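PDB 4PG7: homoserine dehydrogenase from Staphylococcus aureus M1064, which catalyses the NAD(P)-dependent interconversion of aspartate semialdehyde and homoserine, a hydride-transfer step of the aspartic acid pathway. Local coordinates for residues V130-L135 with T229-F234; S182-S187 with D201-L206; A295-E300 with M315-G320. All blocks are in the same frame, centred on the assembly; numbering follows the deposited sequence.

Contact 1 (V130-L135 with T229-F234)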
ATOM      1  N   VAL A 130      18.074 -16.683   3.216  1.00 40.99           N
ATOM      2  CA  VAL A 130      18.717 -17.998   3.110  1.00 43.70           C
ATOM      3  C   VAL A 130      17.810 -19.067   3.727  1.00 43.61           C
ATOM      4  O   VAL A 130      17.568 -20.128   3.134  1.00 43.69           O
ATOM      5  CB  VAL A 130      20.103 -18.014   3.805  1.00 45.66           C
ATOM      6  CG1 VAL A 130      20.658 -19.436   3.908  1.00 49.01           C
ATOM      7  CG2 VAL A 130      21.098 -17.158   3.029  1.00 48.40           C
ATOM      8  N   HIS A 131      17.264 -18.736   4.889  1.00 41.33           N
ATOM      9  CA  HIS A 131      16.431 -19.653   5.633  1.00 42.73           C
ATOM     10  C   HIS A 131      15.087 -19.897   4.952  1.00 42.66           C
ATOM     11  O   HIS A 131      14.649 -21.047   4.838  1.00 41.97           O
ATOM     12  CB  HIS A 131      16.276 -19.128   7.070  1.00 42.43           C
ATOM     13  CG  HIS A 131      17.594 -18.872   7.736  1.00 44.21           C
ATOM     14  ND1 HIS A 131      18.022 -17.614   8.102  1.00 44.43           N
ATOM     15  CD2 HIS A 131      18.621 -19.708   8.009  1.00 44.47           C
ATOM     16  CE1 HIS A 131      19.233 -17.689   8.621  1.00 44.40           C
ATOM     17  NE2 HIS A 131      19.623 -18.950   8.569  1.00 46.78           N
ATOM     18  N   LEU A 132      14.429 -18.828   4.518  1.00 40.57           N
ATOM     19  CA  LEU A 132      13.122 -18.946   3.878  1.00 42.20           C
ATOM     20  C   LEU A 132      13.206 -19.734   2.577  1.00 44.26           C
ATOM     21  O   LEU A 132      12.286 -20.481   2.238  1.00 45.62           O
ATOM     22  CB  LEU A 132      12.515 -17.574   3.595  1.00 41.51           C
ATOM     23  CG  LEU A 132      12.179 -16.718   4.820  1.00 42.49           C
ATOM     24  CD1 LEU A 132      11.768 -15.315   4.374  1.00 41.84           C
ATOM     25  CD2 LEU A 132      11.096 -17.366   5.682  1.00 43.23           C
ATOM     26  N   LYS A 133      14.310 -19.558   1.864  1.00 44.09           N
ATOM     27  CA  LYS A 133      14.533 -20.236   0.605  1.00 47.03           C
ATOM     28  C   LYS A 133      14.611 -21.742   0.825  1.00 48.06           C
ATOM     29  O   LYS A 133      13.870 -22.503   0.194  1.00 48.26           O
ATOM     30  CB  LYS A 133      15.819 -19.723  -0.037  1.00 47.16           C
ATOM     31  CG  LYS A 133      16.316 -20.520  -1.223  1.00 52.26           C
ATOM     32  CD  LYS A 133      15.280 -20.611  -2.328  1.00 55.71           C
ATOM     33  CE  LYS A 133      15.922 -21.058  -3.639  1.00 59.88           C
ATOM     34  NZ  LYS A 133      14.905 -21.592  -4.591  1.00 62.22           N
ATOM     35  N   LEU A 134      15.512 -22.155   1.713  1.00 48.01           N
ATOM     36  CA  LEU A 134      15.728 -23.572   1.971  1.00 50.07           C
ATOM     37  C   LEU A 134      14.467 -24.224   2.556  1.00 49.11           C
ATOM     38  O   LEU A 134      14.183 -25.373   2.247  1.00 50.05           O
ATOM     39  CB  LEU A 134      16.973 -23.800   2.854  1.00 52.38           C
ATOM     40  CG  LEU A 134      16.908 -23.669   4.381  1.00 54.07           C
ATOM     41  CD1 LEU A 134      16.415 -24.948   5.079  1.00 56.24           C
ATOM     42  CD2 LEU A 134      18.290 -23.320   4.897  1.00 54.60           C
ATOM     43  N   LEU A 135      13.710 -23.502   3.383  1.00 44.95           N
ATOM     44  CA  LEU A 135      12.470 -24.048   3.926  1.00 44.49           C
ATOM     45  C   LEU A 135      11.368 -24.152   2.866  1.00 45.44           C
ATOM     46  O   LEU A 135      10.644 -25.159   2.814  1.00 42.46           O
ATOM     47  CB  LEU A 135      11.986 -23.254   5.162  1.00 43.41           C
ATOM     48  CG  LEU A 135      12.894 -23.375   6.391  1.00 42.65           C
ATOM     49  CD1 LEU A 135      12.554 -22.340   7.446  1.00 42.56           C
ATOM     50  CD2 LEU A 135      12.809 -24.780   6.986  1.00 45.55           C
ATOM     51  N   THR A 229      12.766  -8.115   2.106  1.00 34.13           N
ATOM     52  CA  THR A 229      12.099  -7.411   1.033  1.00 33.69           C
ATOM     53  C   THR A 229      12.736  -7.719  -0.343  1.00 36.20           C
ATOM     54  O   THR A 229      12.017  -7.840  -1.343  1.00 35.13           O
ATOM     55  CB  THR A 229      12.040  -5.912   1.316  1.00 34.04           C
ATOM     56  OG1 THR A 229      11.372  -5.709   2.567  1.00 32.91           O
ATOM     57  CG2 THR A 229      11.288  -5.170   0.226  1.00 33.46           C
ATOM     58  N   SER A 230      14.055  -7.877  -0.377  1.00 36.73           N
ATOM     59  CA  SER A 230      14.764  -8.234  -1.608  1.00 38.12           C
ATOM     60  C   SER A 230      14.390  -9.639  -2.078  1.00 41.06           C
ATOM     61  O   SER A 230      14.239  -9.893  -3.281  1.00 38.73           O
ATOM     62  CB  SER A 230      16.281  -8.173  -1.394  1.00 36.60           C
ATOM     63  OG  SER A 230      16.714  -6.851  -1.122  1.00 34.60           O
ATOM     64  N   TYR A 231      14.249 -10.550  -1.127  1.00 42.19           N
ATOM     65  CA  TYR A 231      13.826 -11.915  -1.435  1.00 42.99           C
ATOM     66  C   TYR A 231      12.403 -11.957  -2.014  1.00 43.00           C
ATOM     67  O   TYR A 231      12.162 -12.598  -3.023  1.00 42.40           O
ATOM     68  CB  TYR A 231      13.919 -12.790  -0.188  1.00 42.65           C
ATOM     69  CG  TYR A 231      13.557 -14.232  -0.459  1.00 46.38           C
ATOM     70  CD1 TYR A 231      14.284 -14.984  -1.372  1.00 46.42           C
ATOM     71  CD2 TYR A 231      12.477 -14.832   0.184  1.00 46.50           C
ATOM     72  CE1 TYR A 231      13.942 -16.300  -1.640  1.00 51.57           C
ATOM     73  CE2 TYR A 231      12.136 -16.153  -0.067  1.00 50.30           C
ATOM     74  CZ  TYR A 231      12.871 -16.879  -0.979  1.00 50.19           C
ATOM     75  OH  TYR A 231      12.522 -18.177  -1.221  1.00 56.16           O
ATOM     76  N   LEU A 232      11.483 -11.235  -1.384  1.00 42.32           N
ATOM     77  CA  LEU A 232      10.118 -11.157  -1.850  1.00 43.07           C
ATOM     78  C   LEU A 232       9.970 -10.369  -3.157  1.00 45.01           C
ATOM     79  O   LEU A 232       9.188 -10.762  -4.007  1.00 45.88           O
ATOM     80  CB  LEU A 232       9.222 -10.544  -0.773  1.00 42.66           C
ATOM     81  CG  LEU A 232       9.122 -11.376   0.512  1.00 44.76           C
ATOM     82  CD1 LEU A 232       8.319 -10.633   1.564  1.00 43.52           C
ATOM     83  CD2 LEU A 232       8.499 -12.742   0.237  1.00 48.13           C
ATOM     84  N   SER A 233      10.743  -9.295  -3.338  1.00 43.38           N
ATOM     85  CA  SER A 233      10.662  -8.464  -4.548  1.00 44.27           C
ATOM     86  C   SER A 233      11.378  -9.036  -5.766  1.00 44.80           C
ATOM     87  O   SER A 233      10.872  -8.950  -6.888  1.00 45.73           O
ATOM     88  CB  SER A 233      11.235  -7.057  -4.281  1.00 43.36           C
ATOM     89  OG  SER A 233      10.497  -6.406  -3.264  1.00 43.46           O
ATOM     90  N   PHE A 234      12.580  -9.555  -5.556  1.00 44.46           N
ATOM     91  CA  PHE A 234      13.450  -9.928  -6.651  1.00 45.42           C
ATOM     92  C   PHE A 234      13.664 -11.426  -6.775  1.00 49.13           C
ATOM     93  O   PHE A 234      14.337 -11.852  -7.711  1.00 48.36           O
ATOM     94  CB  PHE A 234      14.825  -9.298  -6.467  1.00 44.72           C
ATOM     95  CG  PHE A 234      14.801  -7.820  -6.243  1.00 43.22           C
ATOM     96  CD1 PHE A 234      14.078  -6.989  -7.083  1.00 43.17           C
ATOM     97  CD2 PHE A 234      15.561  -7.252  -5.228  1.00 40.72           C
ATOM     98  CE1 PHE A 234      14.073  -5.624  -6.880  1.00 42.06           C
ATOM     99  CE2 PHE A 234      15.569  -5.884  -5.036  1.00 40.12           C
ATOM    100  CZ  PHE A 234      14.830  -5.069  -5.864  1.00 39.61           C
TER
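Y231 reaches from helix 220-234 to helix 129-141 and lays the far end of its side chain against L132 and K133. It gives up more surface than either partner, and nearly all of the contact runs through it. Its CG lies anti to the backbone N (chi1 -177°), which sends the ring straight out from its own helix toward the other. The ring spans the gap between the helices, whose nearest CA atoms, those of K133 and Y231, are 8.6 Å apart.

L132 meets the ring chiefly with the root of its side chain. Its CB makes the closest touch, 3.9 Å from Y231 CE2, and one methyl, CD1, lies near the ring a little farther off. L132 is buried, and its side chain also packs on F148.

K133 offers its backbone and the near part of its chain. Its CA comes to 3.4 Å from Y231 OH. Both K133 CB and K133 CD stand 3.8 Å from Y231 OH. The two side chains cross at about a right angle. The bend of the lysine chain at chi2 (57°) turns the amino group off from the tyrosine. K133 NZ forms a salt bridge with D137, one turn further along the same helix.

No hydrogen bond joins the two segments. The phenol oxygen is hydrogen-bonded to E136, which follows directly after 130-135 on helix 129-141, so Y231 is tied to that helix by its polar end as well as by packing. The contact joins the NAD-binding part of the chain to the part that follows it. It combines a small apolar touch at the ring with a polar anchor at the hydroxyl, which would restrain the ring's swing.

Contact 2 (S182-S187 with D201-L206)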
ATOM      1  N   SER A 182      13.737   4.308  14.657  1.00 25.24           N
ATOM      2  CA  SER A 182      14.639   5.269  14.030  1.00 26.31           C
ATOM      3  C   SER A 182      13.906   6.389  13.336  1.00 23.71           C
ATOM      4  O   SER A 182      14.326   7.523  13.379  1.00 23.35           O
ATOM      5  CB  SER A 182      15.528   4.616  12.992  1.00 27.16           C
ATOM      6  OG  SER A 182      16.536   3.849  13.599  1.00 35.02           O
ATOM      7  N   ASN A 183      12.810   6.057  12.662  1.00 23.85           N
ATOM      8  CA  ASN A 183      12.026   7.081  12.024  1.00 22.50           C
ATOM      9  C   ASN A 183      11.418   8.016  13.045  1.00 22.36           C
ATOM     10  O   ASN A 183      11.391   9.235  12.833  1.00 22.95           O
ATOM     11  CB  ASN A 183      10.932   6.485  11.157  1.00 22.07           C
ATOM     12  CG  ASN A 183      10.466   7.458  10.110  1.00 22.85           C
ATOM     13  OD1 ASN A 183      11.297   8.049   9.397  1.00 23.93           O
ATOM     14  ND2 ASN A 183       9.157   7.644   9.990  1.00 21.99           N
ATOM     15  N   PHE A 184      10.940   7.466  14.151  1.00 23.65           N
ATOM     16  CA  PHE A 184      10.407   8.294  15.251  1.00 24.80           C
ATOM     17  C   PHE A 184      11.452   9.295  15.728  1.00 25.24           C
ATOM     18  O   PHE A 184      11.170  10.482  15.904  1.00 24.22           O
ATOM     19  CB  PHE A 184       9.939   7.427  16.419  1.00 26.55           C
ATOM     20  CG  PHE A 184       9.357   8.226  17.567  1.00 27.91           C
ATOM     21  CD1 PHE A 184       8.001   8.497  17.633  1.00 30.99           C
ATOM     22  CD2 PHE A 184      10.176   8.737  18.559  1.00 29.75           C
ATOM     23  CE1 PHE A 184       7.460   9.272  18.686  1.00 31.24           C
ATOM     24  CE2 PHE A 184       9.660   9.502  19.603  1.00 30.84           C
ATOM     25  CZ  PHE A 184       8.298   9.779  19.656  1.00 30.67           C
ATOM     26  N   ILE A 185      12.677   8.813  15.922  1.00 25.94           N
ATOM     27  CA  ILE A 185      13.748   9.666  16.417  1.00 24.74           C
ATOM     28  C   ILE A 185      14.046  10.783  15.437  1.00 25.07           C
ATOM     29  O   ILE A 185      14.180  11.958  15.832  1.00 24.01           O
ATOM     30  CB  ILE A 185      15.007   8.818  16.716  1.00 25.47           C
ATOM     31  CG1 ILE A 185      14.751   7.965  17.955  1.00 26.97           C
ATOM     32  CG2 ILE A 185      16.229   9.698  16.925  1.00 24.70           C
ATOM     33  CD1 ILE A 185      15.711   6.811  18.155  1.00 27.71           C
ATOM     34  N   LEU A 186      14.162  10.439  14.143  1.00 24.66           N
ATOM     35  CA  LEU A 186      14.435  11.475  13.135  1.00 23.93           C
ATOM     36  C   LEU A 186      13.304  12.521  13.049  1.00 24.44           C
ATOM     37  O   LEU A 186      13.567  13.705  12.872  1.00 24.29           O
ATOM     38  CB  LEU A 186      14.730  10.857  11.778  1.00 23.68           C
ATOM     39  CG  LEU A 186      16.042  10.068  11.671  1.00 23.97           C
ATOM     40  CD1 LEU A 186      16.144   9.391  10.320  1.00 25.13           C
ATOM     41  CD2 LEU A 186      17.227  10.965  11.888  1.00 24.29           C
ATOM     42  N   SER A 187      12.058  12.073  13.159  1.00 24.63           N
ATOM     43  CA  SER A 187      10.907  12.984  13.178  1.00 24.96           C
ATOM     44  C   SER A 187      10.964  13.933  14.375  1.00 26.44           C
ATOM     45  O   SER A 187      10.711  15.115  14.249  1.00 25.12           O
ATOM     46  CB  SER A 187       9.592  12.201  13.199  1.00 24.57           C
ATOM     47  OG  SER A 187       9.422  11.498  11.978  1.00 25.49           O
ATOM     48  N   ASP A 201      16.456   9.551  23.992  1.00 29.19           N
ATOM     49  CA  ASP A 201      15.950   9.446  25.374  1.00 31.84           C
ATOM     50  C   ASP A 201      14.426   9.599  25.397  1.00 31.15           C
ATOM     51  O   ASP A 201      13.727   8.903  26.149  1.00 29.99           O
ATOM     52  CB  ASP A 201      16.607  10.493  26.273  1.00 34.25           C
ATOM     53  CG  ASP A 201      18.068  10.147  26.610  1.00 38.43           C
ATOM     54  OD1 ASP A 201      18.532   8.998  26.376  1.00 38.52           O
ATOM     55  OD2 ASP A 201      18.744  11.026  27.152  1.00 44.55           O
ATOM     56  N   GLU A 202      13.915  10.533  24.600  1.00 31.06           N
ATOM     57  CA  GLU A 202      12.479  10.738  24.541  1.00 33.73           C
ATOM     58  C   GLU A 202      11.803   9.468  24.005  1.00 32.40           C
ATOM     59  O   GLU A 202      10.790   9.023  24.556  1.00 31.50           O
ATOM     60  CB  GLU A 202      12.117  11.975  23.709  1.00 36.06           C
ATOM     61  CG  GLU A 202      10.657  12.393  23.804  1.00 41.38           C
ATOM     62  CD  GLU A 202      10.210  12.567  25.255  1.00 48.65           C
ATOM     63  OE1 GLU A 202       9.300  11.824  25.670  1.00 57.26           O
ATOM     64  OE2 GLU A 202      10.807  13.378  26.005  1.00 50.86           O
ATOM     65  N   ALA A 203      12.367   8.868  22.959  1.00 30.46           N
ATOM     66  CA  ALA A 203      11.804   7.625  22.423  1.00 31.64           C
ATOM     67  C   ALA A 203      11.792   6.502  23.464  1.00 33.77           C
ATOM     68  O   ALA A 203      10.847   5.687  23.504  1.00 32.54           O
ATOM     69  CB  ALA A 203      12.559   7.171  21.195  1.00 30.57           C
ATOM     70  N   LYS A 204      12.866   6.411  24.256  1.00 31.21           N
ATOM     71  CA  LYS A 204      12.889   5.481  25.383  1.00 32.51           C
ATOM     72  C   LYS A 204      11.749   5.752  26.356  1.00 31.72           C
ATOM     73  O   LYS A 204      11.019   4.838  26.704  1.00 32.07           O
ATOM     74  CB  LYS A 204      14.224   5.538  26.128  1.00 34.06           C
ATOM     75  CG  LYS A 204      15.317   4.772  25.410  1.00 35.82           C
ATOM     76  CD  LYS A 204      16.669   4.992  26.049  1.00 38.34           C
ATOM     77  CE  LYS A 204      17.708   4.117  25.374  1.00 41.33           C
ATOM     78  NZ  LYS A 204      19.063   4.439  25.883  1.00 44.15           N
ATOM     79  N   ARG A 205      11.591   6.996  26.790  1.00 32.05           N
ATOM     80  CA  ARG A 205      10.536   7.333  27.756  1.00 34.79           C
ATOM     81  C   ARG A 205       9.119   7.072  27.212  1.00 37.76           C
ATOM     82  O   ARG A 205       8.211   6.704  27.966  1.00 35.05           O
ATOM     83  CB  ARG A 205      10.596   8.796  28.193  1.00 36.79           C
ATOM     84  CG  ARG A 205      11.803   9.193  29.014  1.00 38.51           C
ATOM     85  CD  ARG A 205      11.691  10.592  29.598  1.00 39.76           C
ATOM     86  NE  ARG A 205      12.069  11.520  28.573  1.00 45.44           N
ATOM     87  CZ  ARG A 205      13.279  12.049  28.415  1.00 43.78           C
ATOM     88  NH1 ARG A 205      14.264  11.834  29.281  1.00 46.55           N
ATOM     89  NH2 ARG A 205      13.476  12.853  27.402  1.00 43.57           N
ATOM     90  N   LEU A 206       8.950   7.239  25.900  1.00 37.62           N
ATOM     91  CA  LEU A 206       7.636   7.133  25.300  1.00 38.78           C
ATOM     92  C   LEU A 206       7.274   5.719  24.904  1.00 38.26           C
ATOM     93  O   LEU A 206       6.175   5.510  24.431  1.00 42.30           O
ATOM     94  CB  LEU A 206       7.516   8.059  24.103  1.00 38.84           C
ATOM     95  CG  LEU A 206       7.499   9.536  24.428  1.00 40.25           C
ATOM     96  CD1 LEU A 206       7.455  10.318  23.120  1.00 41.04           C
ATOM     97  CD2 LEU A 206       6.318   9.906  25.308  1.00 43.25           C
TER
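F184 and A203 lie at the centre of an apolar contact between helix 180-192 and helix 196-205. The phenyl ring extends toward the second helix because its CG is anti to the backbone N (chi1 -179°). Its CD2 is 3.9 Å from A203 CB. F184 CE2 also touches A203, at 4.0 Å from its CA. The methyl group sits obliquely to the ring. The small alanine lets the backbones come close, with the CA atoms of I185 and A203 6.6 Å apart.

I185 meets the same methyl with its CG1 branch. I185 CG1 is 4.0 Å from A203 CB, so the methyl rests in the notch between the isoleucine chain and the phenylalanine ring, side by side on helix 180-192. L206 closes the contact at the exposed end. Its CD1 lies 3.6 Å from F184 CZ, and the two side chains cross at about a right angle.

Polar bonds run within the second segment, not across the contact. R205 NH2 gives a hydrogen bond to E202 OE2 of 3.1 Å, with an N-H...O angle of 162°, as part of a salt bridge. The carboxylate oxygen lies in the guanidinium plane, but is itself approached from above the carboxylate plane. A weak bond from R205 NE goes to the same oxygen.

The two helices follow one another in the chain and pack across each other. I185 also packs on F196, A199 and L200 of the second helix, and the F184 ring stacks with F208. S182 and N183 touch L268 and K267 of strand 264-275, which places this helix pair against the mixed sheet.

Contact 3 (A295-E300 with M315-G320). With ACT (acetate ion), chain E.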
ATOM      1  N   ALA A 295       8.925  11.249   1.966  1.00 26.40           N
ATOM      2  CA  ALA A 295       9.317  12.330   2.818  1.00 26.54           C
ATOM      3  C   ALA A 295       8.273  12.574   3.909  1.00 27.24           C
ATOM      4  O   ALA A 295       8.614  13.079   4.974  1.00 28.33           O
ATOM      5  CB  ALA A 295       9.554  13.605   2.021  1.00 26.30           C
ATOM      6  N   ALA A 296       7.014  12.247   3.635  1.00 27.63           N
ATOM      7  CA  ALA A 296       5.907  12.584   4.542  1.00 27.03           C
ATOM      8  C   ALA A 296       5.650  11.511   5.606  1.00 24.36           C
ATOM      9  O   ALA A 296       4.848  11.726   6.496  1.00 23.62           O
ATOM     10  CB  ALA A 296       4.634  12.804   3.746  1.00 29.18           C
ATOM     11  N   VAL A 297       6.372  10.399   5.546  1.00 23.25           N
ATOM     12  CA  VAL A 297       6.184   9.286   6.460  1.00 24.43           C
ATOM     13  C   VAL A 297       6.915   9.564   7.787  1.00 24.84           C
ATOM     14  O   VAL A 297       8.154   9.546   7.848  1.00 25.36           O
ATOM     15  CB  VAL A 297       6.693   7.991   5.821  1.00 24.30           C
ATOM     16  CG1 VAL A 297       6.545   6.813   6.765  1.00 23.43           C
ATOM     17  CG2 VAL A 297       5.927   7.724   4.527  1.00 26.61           C
ATOM     18  N   GLU A 298       6.137   9.844   8.826  1.00 24.50           N
ATOM     19  CA  GLU A 298       6.645  10.393  10.089  1.00 25.79           C
ATOM     20  C   GLU A 298       6.430   9.456  11.253  1.00 24.88           C
ATOM     21  O   GLU A 298       5.648   8.494  11.178  1.00 24.51           O
ATOM     22  CB  GLU A 298       5.951  11.737  10.415  1.00 26.69           C
ATOM     23  CG  GLU A 298       6.223  12.865   9.426  1.00 27.97           C
ATOM     24  CD  GLU A 298       7.714  13.152   9.191  1.00 30.07           C
ATOM     25  OE1 GLU A 298       8.541  13.115  10.131  1.00 32.26           O
ATOM     26  OE2 GLU A 298       8.082  13.417   8.038  1.00 33.57           O
ATOM     27  N   ASP A 299       7.159   9.736  12.324  1.00 24.80           N
ATOM     28  CA  ASP A 299       7.025   9.037  13.591  1.00 26.75           C
ATOM     29  C   ASP A 299       7.297   7.555  13.430  1.00 25.49           C
ATOM     30  O   ASP A 299       8.191   7.187  12.679  1.00 25.23           O
ATOM     31  CB  ASP A 299       5.658   9.360  14.203  1.00 27.42           C
ATOM     32  CG  ASP A 299       5.453  10.854  14.341  1.00 30.06           C
ATOM     33  OD1 ASP A 299       6.443  11.580  14.613  1.00 30.99           O
ATOM     34  OD2 ASP A 299       4.318  11.326  14.167  1.00 33.65           O
ATOM     35  N   GLU A 300       6.504   6.705  14.056  1.00 25.15           N
ATOM     36  CA  GLU A 300       6.736   5.269  14.011  1.00 27.76           C
ATOM     37  C   GLU A 300       6.162   4.581  12.772  1.00 27.57           C
ATOM     38  O   GLU A 300       6.242   3.369  12.652  1.00 27.29           O
ATOM     39  CB  GLU A 300       6.216   4.595  15.287  1.00 30.19           C
ATOM     40  CG  GLU A 300       4.699   4.433  15.417  1.00 31.82           C
ATOM     41  CD  GLU A 300       3.981   5.638  15.996  1.00 33.96           C
ATOM     42  OE1 GLU A 300       4.493   6.789  15.917  1.00 33.32           O
ATOM     43  OE2 GLU A 300       2.860   5.438  16.510  1.00 34.51           O
ATOM     44  N   MET A 315       3.290   2.676  -3.344  1.00 29.91           N
ATOM     45  CA  MET A 315       3.750   2.725  -1.946  1.00 28.06           C
ATOM     46  C   MET A 315       2.704   2.169  -1.011  1.00 27.63           C
ATOM     47  O   MET A 315       1.493   2.346  -1.212  1.00 28.37           O
ATOM     48  CB  MET A 315       4.137   4.155  -1.531  1.00 27.18           C
ATOM     49  CG  MET A 315       4.960   4.247  -0.227  1.00 28.18           C
ATOM     50  SD  MET A 315       5.200   5.959   0.395  1.00 27.55           S
ATOM     51  CE  MET A 315       3.518   6.187   1.001  1.00 31.82           C
ATOM     52  N   PHE A 316       3.188   1.495   0.013  1.00 28.54           N
ATOM     53  CA  PHE A 316       2.373   0.928   1.073  1.00 30.40           C
ATOM     54  C   PHE A 316       2.826   1.592   2.358  1.00 29.51           C
ATOM     55  O   PHE A 316       4.030   1.694   2.595  1.00 28.74           O
ATOM     56  CB  PHE A 316       2.582  -0.586   1.101  1.00 34.44           C
ATOM     57  CG  PHE A 316       2.386  -1.228  -0.248  1.00 41.71           C
ATOM     58  CD1 PHE A 316       1.160  -1.804  -0.594  1.00 45.76           C
ATOM     59  CD2 PHE A 316       3.401  -1.186  -1.217  1.00 43.88           C
ATOM     60  CE1 PHE A 316       0.968  -2.361  -1.853  1.00 49.72           C
ATOM     61  CE2 PHE A 316       3.203  -1.726  -2.473  1.00 45.93           C
ATOM     62  CZ  PHE A 316       1.992  -2.328  -2.788  1.00 48.35           C
ATOM     63  N   TYR A 317       1.875   2.056   3.166  1.00 27.13           N
ATOM     64  CA  TYR A 317       2.176   2.823   4.365  1.00 26.33           C
ATOM     65  C   TYR A 317       1.405   2.237   5.532  1.00 26.05           C
ATOM     66  O   TYR A 317       0.228   1.927   5.399  1.00 25.66           O
ATOM     67  CB  TYR A 317       1.761   4.269   4.119  1.00 26.60           C
ATOM     68  CG  TYR A 317       1.619   5.206   5.319  1.00 25.65           C
ATOM     69  CD1 TYR A 317       2.665   6.016   5.700  1.00 26.09           C
ATOM     70  CD2 TYR A 317       0.405   5.338   6.010  1.00 26.78           C
ATOM     71  CE1 TYR A 317       2.544   6.914   6.759  1.00 25.78           C
ATOM     72  CE2 TYR A 317       0.257   6.232   7.076  1.00 25.92           C
ATOM     73  CZ  TYR A 317       1.341   7.023   7.443  1.00 26.43           C
ATOM     74  OH  TYR A 317       1.242   7.916   8.462  1.00 25.33           O
ATOM     75  N   GLY A 318       2.063   2.093   6.673  1.00 25.94           N
ATOM     76  CA  GLY A 318       1.409   1.627   7.902  1.00 27.58           C
ATOM     77  C   GLY A 318       2.406   1.393   9.012  1.00 30.18           C
ATOM     78  O   GLY A 318       3.625   1.470   8.775  1.00 30.20           O
ATOM     79  N   LYS A 319       1.919   1.118  10.219  1.00 33.36           N
ATOM     80  CA  LYS A 319       2.804   0.825  11.346  1.00 41.30           C
ATOM     81  C   LYS A 319       3.174  -0.640  11.383  1.00 49.17           C
ATOM     82  O   LYS A 319       2.568  -1.461  10.689  1.00 54.39           O
ATOM     83  CB  LYS A 319       2.134   1.125  12.668  1.00 47.03           C
ATOM     84  CG  LYS A 319       1.725   2.549  12.895  1.00 46.82           C
ATOM     85  CD  LYS A 319       1.223   2.666  14.326  1.00 48.53           C
ATOM     86  CE  LYS A 319       0.475   3.954  14.560  1.00 51.36           C
ATOM     87  NZ  LYS A 319      -0.088   3.993  15.934  1.00 57.51           N
ATOM     88  N   GLY A 320       4.193  -0.964  12.181  1.00 53.28           N
ATOM     89  CA  GLY A 320       4.596  -2.349  12.373  1.00 58.72           C
ATOM     90  C   GLY A 320       3.630  -3.076  13.295  1.00 62.88           C
ATOM     91  O   GLY A 320       2.899  -2.447  14.061  1.00 63.91           O
TER
HETATM   92  C   ACT E 503      -1.163   9.726  11.540  1.00 55.58           C
HETATM   93  O   ACT E 503      -1.036   9.288  10.356  1.00 57.31           O
HETATM   94  OXT ACT E 503      -2.267  10.009  12.062  1.00 60.28           O
HETATM   95  CH3 ACT E 503       0.044   9.937  12.390  1.00 52.95           C
HETATM   96  O   HOH W   1       3.349   9.495   9.173  1.00 25.53           O
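Y317 holds CG anti to its backbone nitrogen (chi1 164°), and this carries the ring toward V297. V297 places CG1 anti to N and CG2 beside it, so both methyls meet one edge of the ring. V297 CG2 is 3.9 Å from Y317 CD1, and V297 CG1 is 4.0 Å from Y317 CE1. E300 has the rarer chi1 of 75° and bends again at chi2, turning its carboxylate to the extended chain of K319. There K319 NZ and E300 OE2 form a salt bridge of 3.3 Å, with a weak hydrogen bond.

Y317 lies on strand 314-318, the partner of strand 302-308 in an antiparallel hairpin, while 295-300 is the loop leading into that hairpin. M315, F316 and Y317 also pair antiparallel with a strand of the second subunit, so the sheet continues across the dimer interface.

A water links the halves: E298 N donates to it at 2.8 Å, and Y317 OH lies 2.7 Å from it, in the plane of the ring. An acetate ion, probably from the crystallisation liquor, sits near the hydroxyl. E298 OE2 makes salt bridges to K265 and K267.

How the contacts relate
Contact 2 is the most buried of the three and is wholly apolar across its segments. Contacts 1 and 3 are partly buried. Contact 1 has its polar bond just beyond its segments, at E136, while contact 3 has polar links between its segments. Contact 1 joins helices far apart in sequence, whereas contacts 2 and 3 each join near neighbours in the chain. Contact 3 alone reaches the second subunit. Contacts 2 and 3 touch: S187 OG is 2.6 Å from E298 OE1 and 2.9 Å from D299 N, both probable hydrogen bonds that fasten helix 180-192 to the 295-300 loop. Contact 1 stands apart, its centre 31 Å from that of contact 2.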